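Local coordinates for peroxisomal membrane protein PEX15 (Saccharomyces cerevisiae, PDB 5VXV) that docks the Pex1/Pex6 AAA-ATPase on the peroxisome membrane, the chain here being a helical piece of its predicted cytoplasmic part, at residues Pro53-Leu58 / Gln106-Asp111; Lys90-Asn95 / Thr140-Gly145; Asn169-Leu174 / Ala199-Ile204. One frame throughout, in Å; residues are numbered along the deposited sequence.

Interaction 1: Pro53-Leu58 / Gln106-Asp111; sequences PSFTKL and QFNLTD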
ATOM      1  N   PRO A  53      12.219  -1.879  -5.149  1.00 24.88           N
ATOM      2  CA  PRO A  53      11.403  -2.231  -6.327  1.00 26.89           C
ATOM      3  C   PRO A  53      10.637  -3.526  -6.140  1.00 26.30           C
ATOM      4  O   PRO A  53       9.478  -3.633  -6.558  1.00 27.80           O
ATOM      5  CB  PRO A  53      12.435  -2.344  -7.460  1.00 28.81           C
ATOM      6  CG  PRO A  53      13.637  -1.629  -6.984  1.00 29.37           C
ATOM      7  CD  PRO A  53      13.641  -1.705  -5.490  1.00 26.65           C
ATOM      8  N   SER A  54      11.270  -4.517  -5.520  1.00 24.28           N
ATOM      9  CA  SER A  54      10.639  -5.795  -5.219  1.00 23.75           C
ATOM     10  C   SER A  54      11.430  -6.441  -4.091  1.00 22.10           C
ATOM     11  O   SER A  54      12.499  -5.962  -3.704  1.00 23.32           O
ATOM     12  CB  SER A  54      10.587  -6.703  -6.451  1.00 28.32           C
ATOM     13  OG  SER A  54      11.869  -7.214  -6.760  1.00 30.41           O
ATOM     14  N   PHE A  55      10.905  -7.552  -3.579  0.52 21.56           N
ATOM     15  CA  PHE A  55      11.536  -8.279  -2.483  0.52 22.98           C
ATOM     16  C   PHE A  55      12.291  -9.518  -2.951  0.52 26.74           C
ATOM     17  O   PHE A  55      12.764 -10.296  -2.117  0.52 28.97           O
ATOM     18  CB  PHE A  55      10.487  -8.686  -1.450  0.52 21.52           C
ATOM     19  CG  PHE A  55       9.705  -7.535  -0.888  0.52 20.49           C
ATOM     20  CD1 PHE A  55      10.335  -6.348  -0.552  0.52 20.06           C
ATOM     21  CD2 PHE A  55       8.339  -7.640  -0.702  0.52 19.88           C
ATOM     22  CE1 PHE A  55       9.615  -5.289  -0.034  0.52 19.34           C
ATOM     23  CE2 PHE A  55       7.613  -6.585  -0.186  0.52 19.08           C
ATOM     24  CZ  PHE A  55       8.251  -5.407   0.148  0.52 18.99           C
ATOM     25  N   THR A  56      12.461  -9.687  -4.257  1.00 27.52           N
ATOM     26  CA  THR A  56      12.944 -10.939  -4.825  1.00 28.67           C
ATOM     27  C   THR A  56      14.459 -11.036  -4.943  1.00 30.78           C
ATOM     28  O   THR A  56      14.977 -12.150  -5.067  1.00 34.41           O
ATOM     29  CB  THR A  56      12.327 -11.155  -6.212  1.00 29.89           C
ATOM     30  OG1 THR A  56      12.725 -10.093  -7.087  1.00 30.88           O
ATOM     31  CG2 THR A  56      10.810 -11.195  -6.118  1.00 30.22           C
ATOM     32  N   LYS A  57      15.180  -9.918  -4.908  1.00 29.36           N
ATOM     33  CA  LYS A  57      16.628  -9.937  -5.077  1.00 37.08           C
ATOM     34  C   LYS A  57      17.381  -9.981  -3.753  1.00 40.10           C
ATOM     35  O   LYS A  57      18.614  -9.907  -3.755  1.00 42.12           O
ATOM     36  CB  LYS A  57      17.079  -8.711  -5.879  1.00 39.76           C
ATOM     37  N   LEU A  58      16.679 -10.110  -2.634  1.00 38.14           N
ATOM     38  CA  LEU A  58      17.294 -10.059  -1.319  1.00 34.10           C
ATOM     39  C   LEU A  58      17.711 -11.455  -0.861  1.00 33.61           C
ATOM     40  O   LEU A  58      17.316 -12.472  -1.433  1.00 36.14           O
ATOM     41  CB  LEU A  58      16.324  -9.436  -0.317  1.00 33.05           C
ATOM     42  CG  LEU A  58      15.757  -8.071  -0.720  1.00 33.25           C
ATOM     43  CD1 LEU A  58      14.592  -7.684   0.176  1.00 33.49           C
ATOM     44  CD2 LEU A  58      16.841  -7.003  -0.678  1.00 32.75           C
ATOM     45  N   GLN A 106       2.712  -9.347  -6.547  1.00 17.82           N
ATOM     46  CA  GLN A 106       3.116  -9.065  -7.920  1.00 20.17           C
ATOM     47  C   GLN A 106       4.389  -9.811  -8.305  1.00 21.08           C
ATOM     48  O   GLN A 106       4.506 -10.297  -9.436  1.00 22.62           O
ATOM     49  CB  GLN A 106       3.301  -7.557  -8.092  1.00 21.64           C
ATOM     50  CG  GLN A 106       3.687  -7.118  -9.490  1.00 26.39           C
ATOM     51  CD  GLN A 106       3.792  -5.610  -9.604  1.00 30.96           C
ATOM     52  OE1 GLN A 106       3.527  -4.884  -8.645  1.00 30.46           O
ATOM     53  NE2 GLN A 106       4.183  -5.130 -10.777  1.00 33.71           N
ATOM     54  N   PHE A 107       5.356  -9.913  -7.390  1.00 20.29           N
ATOM     55  CA  PHE A 107       6.681 -10.413  -7.736  1.00 22.80           C
ATOM     56  C   PHE A 107       7.077 -11.707  -7.037  1.00 24.58           C
ATOM     57  O   PHE A 107       7.841 -12.485  -7.613  1.00 25.29           O
ATOM     58  CB  PHE A 107       7.748  -9.349  -7.429  1.00 22.99           C
ATOM     59  CG  PHE A 107       7.565  -8.069  -8.195  1.00 23.18           C
ATOM     60  CD1 PHE A 107       7.751  -8.036  -9.568  1.00 27.36           C
ATOM     61  CD2 PHE A 107       7.213  -6.900  -7.544  1.00 22.79           C
ATOM     62  CE1 PHE A 107       7.585  -6.860 -10.277  1.00 28.84           C
ATOM     63  CE2 PHE A 107       7.046  -5.721  -8.246  1.00 25.10           C
ATOM     64  CZ  PHE A 107       7.232  -5.701  -9.615  1.00 28.00           C
ATOM     65  N   ASN A 108       6.601 -11.959  -5.817  1.00 24.56           N
ATOM     66  CA  ASN A 108       6.997 -13.166  -5.104  1.00 27.11           C
ATOM     67  C   ASN A 108       6.133 -14.371  -5.443  1.00 30.72           C
ATOM     68  O   ASN A 108       6.590 -15.508  -5.275  1.00 34.48           O
ATOM     69  CB  ASN A 108       6.964 -12.926  -3.592  1.00 24.32           C
ATOM     70  CG  ASN A 108       8.141 -12.102  -3.109  1.00 25.46           C
ATOM     71  OD1 ASN A 108       8.023 -10.898  -2.888  1.00 26.56           O
ATOM     72  ND2 ASN A 108       9.291 -12.751  -2.945  1.00 24.87           N
ATOM     73  N   LEU A 109       4.910 -14.158  -5.919  1.00 28.68           N
ATOM     74  CA  LEU A 109       4.046 -15.251  -6.336  1.00 29.86           C
ATOM     75  C   LEU A 109       4.218 -15.517  -7.825  1.00 36.95           C
ATOM     76  O   LEU A 109       4.262 -14.586  -8.635  1.00 41.52           O
ATOM     77  CB  LEU A 109       2.582 -14.929  -6.030  1.00 27.25           C
ATOM     78  CG  LEU A 109       2.228 -14.706  -4.558  1.00 28.13           C
ATOM     79  CD1 LEU A 109       0.738 -14.432  -4.408  1.00 27.38           C
ATOM     80  CD2 LEU A 109       2.638 -15.899  -3.702  1.00 33.05           C
ATOM     81  N   THR A 110       4.318 -16.798  -8.179  1.00 39.35           N
ATOM     82  CA  THR A 110       4.490 -17.212  -9.565  1.00 43.20           C
ATOM     83  C   THR A 110       3.210 -17.743 -10.194  1.00 44.03           C
ATOM     84  O   THR A 110       2.999 -17.551 -11.396  1.00 48.56           O
ATOM     85  CB  THR A 110       5.570 -18.296  -9.668  1.00 44.39           C
ATOM     86  OG1 THR A 110       5.101 -19.502  -9.051  1.00 46.62           O
ATOM     87  CG2 THR A 110       6.854 -17.848  -8.981  1.00 41.83           C
ATOM     88  N   ASP A 111       2.353 -18.397  -9.414  1.00 37.82           N
ATOM     89  CA  ASP A 111       1.139 -19.006  -9.945  1.00 33.84           C
ATOM     90  C   ASP A 111       0.048 -17.949 -10.072  1.00 28.44           C
ATOM     91  O   ASP A 111      -0.367 -17.353  -9.072  1.00 25.06           O
ATOM     92  CB  ASP A 111       0.687 -20.151  -9.043  1.00 38.26           C
ATOM     93  CG  ASP A 111      -0.562 -20.841  -9.556  1.00 45.02           C
ATOM     94  OD1 ASP A 111      -0.935 -20.610 -10.725  1.00 46.67           O
ATOM     95  OD2 ASP A 111      -1.166 -21.621  -8.789  1.00 48.39           O
TER
HETATM   96  O   HOH W   1       8.255  -8.666  -4.127  1.00 19.65           O
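A water-bridged surface contact lays Phe-107 and Asn-108, near the end of helix 91-108, against Pro-53 to Thr-56 in the loop between helices 39-51 and 60-70. No direct hydrogen bond crosses it. Ser-54 turns its CB to the Phe-107 ring, 3.6 Å from CD2, in an oblique approach. Beside it, Pro-53 O lies 3.6 Å from Phe-107 CE2. The methyl CG2 of Thr-56 packs on the same residue, 3.8 Å from Phe-107 CB, and the two side chains cross at about a right angle. Chi1 of 62° puts Thr-56 OG1 between its own N and carbonyl carbon. Thr-56 OG1 and Ser-54 OG are 3.0 Å apart in a hydrogen bond, which ties the two loop side chains together. The polar link is a water. It accepts from Phe-55 N at 2.9 Å and donates to Asn-108 OD1 at 2.6 Å. Asn-108 OD1 also lies 3.6 Å from Phe-55 CB. The Phe-55 side chain touches Ile-66 of helix 60-70 and Lys-103 and Val-104 of helix 91-108. Asn-108 touches Gln-63 and Leu-67 of helix 60-70.

Interaction 2: Lys90-Asn95 / Thr140-Gly145; sequences KLLVIN and TIDVVG
Two helix starts meet here, those of helices 91-108 and 143-161, with Leu-91, Leu-92 and Asn-95 closing on Gly-145 in the first turn of the second. Leu-91 has CG anti to its backbone N (chi1 -175°), which brings Leu-91 CG to 3.9 Å from Gly-145 O. Leu-91 CD2 lies against the same backbone, 3.3 Å from Gly-145 C, which is close packing. From the next position, Leu-92 CD2 comes to 3.7 Å from Gly-145 CA. Gly-145 has no side chain, and both leucines lie directly on its backbone. Asn-95 adds the direct hydrogen bond of the contact: Asn-95 ND2 donates to Gly-145 O at 3.1 Å. The N-H...O angle is 161°. The donor lies in the carbonyl plane on a lone pair, and the acceptor lies almost in the Asn-95 amide plane. Asn-95 ND2 also bonds Glu-148 OE1, so two acceptors of the same helix fix the amide. An alanine here would probably leave Gly-145 O and Glu-148 OE1 without this donor and weaken the tie between the helices. Asp-142 is the N-cap of helix 143-161. Asp-142 OD1 accepts from Gly-145 N at 3.0 Å, met from above the carboxylate plane. Asp-142 OD2 accepts a hydrogen bond from a water that accepts from Leu-91 N, so one carboxylate serves both helix starts. Leu-91 also packs on Phe-129 and Tyr-133 of helix 112-136, which lies between the two helices in the chain. Asn-95 also touches Leu-149 and Ile-152 of helix 143-161.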
ATOM      1  N   LYS A  90      -2.321   8.099  10.465  1.00 17.43           N
ATOM      2  CA  LYS A  90      -1.150   7.927   9.606  1.00 16.90           C
ATOM      3  C   LYS A  90      -1.560   7.145   8.359  1.00 15.34           C
ATOM      4  O   LYS A  90      -1.119   6.012   8.129  1.00 15.40           O
ATOM      5  CB  LYS A  90      -0.013   7.230  10.373  1.00 18.25           C
ATOM      6  CG  LYS A  90       0.633   8.124  11.430  1.00 20.80           C
ATOM      7  CD  LYS A  90       1.797   7.445  12.149  1.00 24.34           C
ATOM      8  CE  LYS A  90       2.884   7.007  11.184  1.00 25.45           C
ATOM      9  NZ  LYS A  90       4.153   6.636  11.877  1.00 26.10           N
ATOM     10  N   LEU A  91      -2.397   7.772   7.531  1.00 15.15           N
ATOM     11  CA  LEU A  91      -2.901   7.097   6.342  1.00 14.08           C
ATOM     12  C   LEU A  91      -1.803   6.858   5.311  1.00 14.89           C
ATOM     13  O   LEU A  91      -1.856   5.866   4.576  1.00 15.21           O
ATOM     14  CB  LEU A  91      -4.039   7.914   5.736  1.00 14.67           C
ATOM     15  CG  LEU A  91      -4.778   7.300   4.548  1.00 14.88           C
ATOM     16  CD1 LEU A  91      -5.312   5.914   4.881  1.00 14.97           C
ATOM     17  CD2 LEU A  91      -5.913   8.217   4.132  1.00 14.50           C
ATOM     18  N   LEU A  92      -0.803   7.740   5.235  1.00 15.28           N
ATOM     19  CA  LEU A  92       0.263   7.536   4.257  1.00 15.21           C
ATOM     20  C   LEU A  92       1.063   6.274   4.562  1.00 13.79           C
ATOM     21  O   LEU A  92       1.553   5.615   3.639  1.00 13.98           O
ATOM     22  CB  LEU A  92       1.181   8.761   4.206  1.00 16.32           C
ATOM     23  CG  LEU A  92       0.540  10.084   3.768  1.00 18.73           C
ATOM     24  CD1 LEU A  92       1.591  11.180   3.628  1.00 19.87           C
ATOM     25  CD2 LEU A  92      -0.232   9.926   2.463  1.00 20.45           C
ATOM     26  N   VAL A  93       1.195   5.915   5.840  1.00 14.12           N
ATOM     27  CA  VAL A  93       1.879   4.675   6.192  1.00 13.74           C
ATOM     28  C   VAL A  93       0.999   3.472   5.881  1.00 14.11           C
ATOM     29  O   VAL A  93       1.486   2.427   5.435  1.00 14.93           O
ATOM     30  CB  VAL A  93       2.300   4.703   7.672  1.00 15.39           C
ATOM     31  CG1 VAL A  93       2.928   3.379   8.077  1.00 14.67           C
ATOM     32  CG2 VAL A  93       3.271   5.846   7.908  1.00 16.20           C
ATOM     33  N   ILE A  94      -0.307   3.594   6.131  1.00 13.49           N
ATOM     34  CA  ILE A  94      -1.252   2.566   5.703  1.00 13.26           C
ATOM     35  C   ILE A  94      -1.106   2.317   4.209  1.00 11.46           C
ATOM     36  O   ILE A  94      -1.095   1.168   3.751  1.00 12.55           O
ATOM     37  CB  ILE A  94      -2.688   2.982   6.084  1.00 13.90           C
ATOM     38  CG1 ILE A  94      -2.868   2.880   7.602  1.00 13.47           C
ATOM     39  CG2 ILE A  94      -3.728   2.117   5.369  1.00 14.58           C
ATOM     40  CD1 ILE A  94      -4.057   3.642   8.142  1.00 14.63           C
ATOM     41  N   ASN A  95      -0.963   3.390   3.429  1.00 12.11           N
ATOM     42  CA  ASN A  95      -0.799   3.240   1.988  1.00 12.43           C
ATOM     43  C   ASN A  95       0.508   2.534   1.649  1.00 12.58           C
ATOM     44  O   ASN A  95       0.543   1.680   0.756  1.00 12.78           O
ATOM     45  CB  ASN A  95      -0.870   4.609   1.311  1.00 14.14           C
ATOM     46  CG  ASN A  95      -2.264   5.210   1.363  1.00 14.53           C
ATOM     47  OD1 ASN A  95      -3.239   4.514   1.643  1.00 14.27           O
ATOM     48  ND2 ASN A  95      -2.364   6.506   1.093  1.00 14.52           N
ATOM     49  N   THR A 140     -12.472  14.657   9.938  1.00 20.98           N
ATOM     50  CA  THR A 140     -11.020  14.722  10.104  1.00 20.28           C
ATOM     51  C   THR A 140     -10.317  13.856   9.056  1.00 19.17           C
ATOM     52  O   THR A 140      -9.448  13.039   9.369  1.00 19.18           O
ATOM     53  CB  THR A 140     -10.613  14.297  11.516  1.00 22.15           C
ATOM     54  OG1 THR A 140     -11.054  12.959  11.772  1.00 23.77           O
ATOM     55  CG2 THR A 140     -11.224  15.226  12.557  1.00 23.61           C
ATOM     56  N   ILE A 141     -10.668  14.057   7.779  1.00 17.32           N
ATOM     57  CA  ILE A 141     -10.139  13.258   6.674  1.00 17.22           C
ATOM     58  C   ILE A 141      -8.823  13.844   6.181  1.00 17.23           C
ATOM     59  O   ILE A 141      -8.692  15.060   5.999  1.00 18.80           O
ATOM     60  CB  ILE A 141     -11.154  13.186   5.514  1.00 17.17           C
ATOM     61  CG1 ILE A 141     -12.450  12.496   5.953  1.00 16.69           C
ATOM     62  CG2 ILE A 141     -10.537  12.468   4.305  1.00 17.94           C
ATOM     63  CD1 ILE A 141     -12.349  10.990   6.128  1.00 17.36           C
ATOM     64  N   ASP A 142      -7.854  12.961   5.935  1.00 16.31           N
ATOM     65  CA  ASP A 142      -6.627  13.290   5.206  1.00 15.25           C
ATOM     66  C   ASP A 142      -6.948  13.197   3.719  1.00 16.17           C
ATOM     67  O   ASP A 142      -6.963  12.109   3.140  1.00 17.15           O
ATOM     68  CB  ASP A 142      -5.505  12.337   5.611  1.00 14.18           C
ATOM     69  CG  ASP A 142      -4.220  12.561   4.831  1.00 16.69           C
ATOM     70  OD1 ASP A 142      -4.184  13.421   3.929  1.00 18.32           O
ATOM     71  OD2 ASP A 142      -3.236  11.850   5.125  1.00 19.16           O
ATOM     72  N   VAL A 143      -7.208  14.350   3.100  0.53 16.68           N
ATOM     73  CA  VAL A 143      -7.704  14.378   1.724  0.53 16.37           C
ATOM     74  C   VAL A 143      -6.679  13.772   0.772  0.53 15.97           C
ATOM     75  O   VAL A 143      -7.012  12.934  -0.076  0.53 15.54           O
ATOM     76  CB  VAL A 143      -8.074  15.821   1.328  0.53 17.42           C
ATOM     77  CG1 VAL A 143      -8.223  15.970  -0.180  0.53 16.59           C
ATOM     78  CG2 VAL A 143      -9.361  16.239   2.024  0.53 19.03           C
ATOM     79  N   VAL A 144      -5.416  14.183   0.897  1.00 16.31           N
ATOM     80  CA  VAL A 144      -4.386  13.701  -0.021  1.00 17.95           C
ATOM     81  C   VAL A 144      -4.122  12.217   0.203  1.00 16.73           C
ATOM     82  O   VAL A 144      -3.978  11.445  -0.754  1.00 15.87           O
ATOM     83  CB  VAL A 144      -3.102  14.537   0.124  1.00 20.59           C
ATOM     84  CG1 VAL A 144      -1.983  13.966  -0.748  1.00 23.46           C
ATOM     85  CG2 VAL A 144      -3.376  15.980  -0.256  1.00 19.90           C
ATOM     86  N   GLY A 145      -4.057  11.793   1.463  1.00 15.60           N
ATOM     87  CA  GLY A 145      -3.868  10.380   1.745  1.00 15.11           C
ATOM     88  C   GLY A 145      -5.016   9.529   1.239  1.00 14.88           C
ATOM     89  O   GLY A 145      -4.811   8.405   0.773  1.00 13.62           O
TER
HETATM   90  O   HOH W   2      -3.217  10.584   7.547  1.00 16.51           O

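Interaction 3: Asn169-Leu174 / Ala199-Ile204; sequences NMYWAL and AILNSI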
ATOM      1  N   ASN A 169     -15.217   2.834 -15.093  1.00 16.90           N
ATOM      2  CA  ASN A 169     -16.158   1.897 -14.490  1.00 16.87           C
ATOM      3  C   ASN A 169     -15.593   1.236 -13.241  1.00 17.16           C
ATOM      4  O   ASN A 169     -16.364   0.727 -12.419  1.00 17.62           O
ATOM      5  CB  ASN A 169     -16.557   0.834 -15.513  1.00 18.58           C
ATOM      6  CG  ASN A 169     -17.272   1.425 -16.714  1.00 23.02           C
HETATM    7  N   MSE A 170     -14.276   1.231 -13.075  1.00 16.19           N
HETATM    8  CA  MSE A 170     -13.673   0.689 -11.868  1.00 16.42           C
HETATM    9  C   MSE A 170     -14.000   1.566 -10.666  1.00 17.40           C
HETATM   10  O   MSE A 170     -14.239   1.068  -9.564  1.00 17.28           O
HETATM   11  CB  MSE A 170     -12.164   0.573 -12.032  1.00 16.79           C
HETATM   12  CG  MSE A 170     -11.749  -0.398 -13.108  1.00 16.41           C
HETATM   13 SE   MSE A 170      -9.848  -0.290 -13.434  0.69 16.09          SE
HETATM   14  CE  MSE A 170      -9.587  -2.034 -14.270  1.00 18.88           C
ATOM     15  N   TYR A 171     -14.003   2.881 -10.885  1.00 16.78           N
ATOM     16  CA  TYR A 171     -14.372   3.799  -9.815  1.00 16.32           C
ATOM     17  C   TYR A 171     -15.853   3.670  -9.481  1.00 15.43           C
ATOM     18  O   TYR A 171     -16.226   3.539  -8.311  1.00 14.69           O
ATOM     19  CB  TYR A 171     -14.036   5.238 -10.202  1.00 16.37           C
ATOM     20  CG  TYR A 171     -14.454   6.233  -9.146  1.00 14.65           C
ATOM     21  CD1 TYR A 171     -13.704   6.399  -7.990  1.00 16.30           C
ATOM     22  CD2 TYR A 171     -15.601   6.998  -9.296  1.00 13.68           C
ATOM     23  CE1 TYR A 171     -14.085   7.298  -7.016  1.00 16.15           C
ATOM     24  CE2 TYR A 171     -15.991   7.900  -8.327  1.00 14.55           C
ATOM     25  CZ  TYR A 171     -15.229   8.048  -7.191  1.00 15.62           C
ATOM     26  OH  TYR A 171     -15.610   8.945  -6.224  1.00 15.42           O
ATOM     27  N   TRP A 172     -16.712   3.693 -10.500  1.00 15.88           N
ATOM     28  CA  TRP A 172     -18.144   3.592 -10.245  1.00 16.18           C
ATOM     29  C   TRP A 172     -18.504   2.248  -9.628  1.00 17.27           C
ATOM     30  O   TRP A 172     -19.405   2.176  -8.784  1.00 17.72           O
ATOM     31  CB  TRP A 172     -18.923   3.826 -11.540  1.00 16.40           C
ATOM     32  CG  TRP A 172     -18.620   5.153 -12.172  1.00 15.23           C
ATOM     33  CD1 TRP A 172     -18.155   5.374 -13.437  1.00 15.67           C
ATOM     34  CD2 TRP A 172     -18.747   6.442 -11.561  1.00 14.40           C
ATOM     35  NE1 TRP A 172     -17.992   6.722 -13.652  1.00 15.80           N
ATOM     36  CE2 TRP A 172     -18.347   7.400 -12.515  1.00 14.54           C
ATOM     37  CE3 TRP A 172     -19.162   6.881 -10.298  1.00 15.54           C
ATOM     38  CZ2 TRP A 172     -18.351   8.768 -12.246  1.00 16.43           C
ATOM     39  CZ3 TRP A 172     -19.169   8.241 -10.035  1.00 16.59           C
ATOM     40  CH2 TRP A 172     -18.764   9.168 -11.005  1.00 17.20           C
ATOM     41  N   ALA A 173     -17.804   1.177 -10.015  1.00 16.68           N
ATOM     42  CA  ALA A 173     -18.064  -0.128  -9.412  1.00 17.84           C
ATOM     43  C   ALA A 173     -17.732  -0.121  -7.927  1.00 19.03           C
ATOM     44  O   ALA A 173     -18.502  -0.634  -7.107  1.00 19.39           O
ATOM     45  CB  ALA A 173     -17.262  -1.211 -10.133  1.00 20.57           C
ATOM     46  N   LEU A 174     -16.582   0.448  -7.560  1.00 17.68           N
ATOM     47  CA  LEU A 174     -16.231   0.556  -6.147  1.00 17.68           C
ATOM     48  C   LEU A 174     -17.284   1.345  -5.380  1.00 18.03           C
ATOM     49  O   LEU A 174     -17.667   0.970  -4.267  1.00 19.35           O
ATOM     50  CB  LEU A 174     -14.856   1.207  -6.004  1.00 18.34           C
ATOM     51  CG  LEU A 174     -14.383   1.503  -4.577  1.00 18.69           C
ATOM     52  CD1 LEU A 174     -14.292   0.228  -3.755  1.00 21.04           C
ATOM     53  CD2 LEU A 174     -13.043   2.216  -4.617  1.00 18.32           C
ATOM     54  N   ALA A 199     -10.551  14.484  -8.967  1.00 15.15           N
ATOM     55  CA  ALA A 199      -9.143  14.180  -9.191  1.00 15.46           C
ATOM     56  C   ALA A 199      -8.944  12.727  -9.601  1.00 14.42           C
ATOM     57  O   ALA A 199      -8.146  12.436 -10.500  1.00 14.90           O
ATOM     58  CB  ALA A 199      -8.338  14.496  -7.932  1.00 15.52           C
ATOM     59  N   ILE A 200      -9.650  11.797  -8.952  1.00 13.92           N
ATOM     60  CA  ILE A 200      -9.499  10.383  -9.283  1.00 15.06           C
ATOM     61  C   ILE A 200      -9.936  10.128 -10.719  1.00 14.81           C
ATOM     62  O   ILE A 200      -9.259   9.427 -11.480  1.00 14.78           O
ATOM     63  CB  ILE A 200     -10.287   9.513  -8.287  1.00 15.60           C
ATOM     64  CG1 ILE A 200      -9.650   9.605  -6.900  1.00 16.66           C
ATOM     65  CG2 ILE A 200     -10.339   8.056  -8.750  1.00 17.53           C
ATOM     66  CD1 ILE A 200     -10.491   9.010  -5.796  1.00 19.32           C
ATOM     67  N   LEU A 201     -11.085  10.682 -11.112  1.00 15.06           N
ATOM     68  CA  LEU A 201     -11.562  10.476 -12.476  1.00 14.70           C
ATOM     69  C   LEU A 201     -10.594  11.072 -13.491  1.00 15.78           C
ATOM     70  O   LEU A 201     -10.359  10.483 -14.553  1.00 14.91           O
ATOM     71  CB  LEU A 201     -12.961  11.069 -12.637  1.00 14.78           C
ATOM     72  CG  LEU A 201     -14.046  10.353 -11.828  1.00 16.18           C
ATOM     73  CD1 LEU A 201     -15.305  11.201 -11.742  1.00 15.82           C
ATOM     74  CD2 LEU A 201     -14.361   8.992 -12.434  1.00 17.81           C
ATOM     75  N   ASN A 202     -10.012  12.232 -13.177  1.00 16.03           N
ATOM     76  CA  ASN A 202      -9.002  12.812 -14.058  1.00 16.28           C
ATOM     77  C   ASN A 202      -7.774  11.915 -14.144  1.00 15.14           C
ATOM     78  O   ASN A 202      -7.211  11.717 -15.229  1.00 15.59           O
ATOM     79  CB  ASN A 202      -8.614  14.207 -13.567  1.00 20.39           C
ATOM     80  CG  ASN A 202      -7.609  14.885 -14.478  1.00 26.67           C
ATOM     81  OD1 ASN A 202      -7.936  15.273 -15.600  1.00 31.11           O
ATOM     82  ND2 ASN A 202      -6.380  15.038 -13.997  1.00 27.70           N
ATOM     83  N   SER A 203      -7.343  11.358 -13.009  1.00 14.24           N
ATOM     84  CA  SER A 203      -6.209  10.440 -13.023  1.00 14.44           C
ATOM     85  C   SER A 203      -6.499   9.220 -13.888  1.00 14.99           C
ATOM     86  O   SER A 203      -5.622   8.750 -14.621  1.00 15.68           O
ATOM     87  CB  SER A 203      -5.855  10.011 -11.599  1.00 15.20           C
ATOM     88  OG  SER A 203      -5.378  11.106 -10.837  1.00 17.98           O
ATOM     89  N   ILE A 204      -7.721   8.687 -13.813  1.00 13.75           N
ATOM     90  CA  ILE A 204      -8.082   7.539 -14.642  1.00 14.61           C
ATOM     91  C   ILE A 204      -7.999   7.907 -16.119  1.00 14.63           C
ATOM     92  O   ILE A 204      -7.475   7.142 -16.936  1.00 14.98           O
ATOM     93  CB  ILE A 204      -9.481   7.018 -14.258  1.00 13.81           C
ATOM     94  CG1 ILE A 204      -9.442   6.375 -12.869  1.00 14.63           C
ATOM     95  CG2 ILE A 204      -9.989   6.005 -15.287  1.00 13.15           C
ATOM     96  CD1 ILE A 204     -10.806   5.986 -12.325  1.00 15.49           C
TER
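Segments 169-174 and 199-204 are helical and run roughly antiparallel, at 145° between their directions, with their axes 10.6 Å apart at closest approach. Tyr-171 and Leu-201 are the nearest backbone pair, and their side chains lead the contact. It is apolar, with no hydrogen bond across it. CG of Tyr-171 is anti to the backbone N (chi1 178°), and the ring meets Ile-200 and Leu-201. Tyr-171 CD1 lies 3.8 Å from the methyl CG2 of Ile-200. On the other side of the ring axis, Tyr-171 CD2 lies 3.9 Å from Leu-201 CD2. Both approaches to the ring are oblique, and both side chains cross Tyr-171 at about a right angle. Nearer the backbone, Tyr-171 CB takes the end of Ile-204, at 3.9 Å from Ile-204 CD1. Ile-200 and Ile-204 are one turn apart, so they meet Tyr-171 at different heights: Ile-200 by the ring and Ile-204 by the CB. Leu-201 is shared between two aromatic residues. Leu-201 CD1 lies 3.9 Å from Trp-172 CZ2, and its CD2 reaches both rings. The two aromatics also meet within their own helix. Tyr-171 CD2 stands 3.7 Å above the plane of the Trp-172 ring, offset toward the rim, and Trp-172 CZ3 lies at the edge of the Tyr-171 ring, in its plane. The phenol end is held separately: Tyr-171 OH hydrogen-bonds to Glu-197 OE2, in the same helix as Ile-200. Leu-185 of helix 181-187 touches both Tyr-171 and Ile-200. Helix 143-161 packs against both helices, with Val-159 on the selenomethionine Met-170, Ile-150 on Ile-200 and Phe-155 on Ile-204.

In the fold
The three contacts are spread through a mainly helical piece of the predicted cytoplasmic part and do not touch one another. Interactions 1 and 2 both use helix 91-108, one near its end and one at its start. Their centres are about 26 Å apart, on opposite sides of the chain's centre, and their segments alternate along the sequence. Interaction 3 comes later in the chain. Its centre is about 19 Å from that of interaction 2, with nearest atoms about 8 Å apart. Helix 143-161 connects these two: it begins in interaction 2 and packs further along on both helices of interaction 3. Interaction 1 is farther from interaction 3, at about 28 Å between centres.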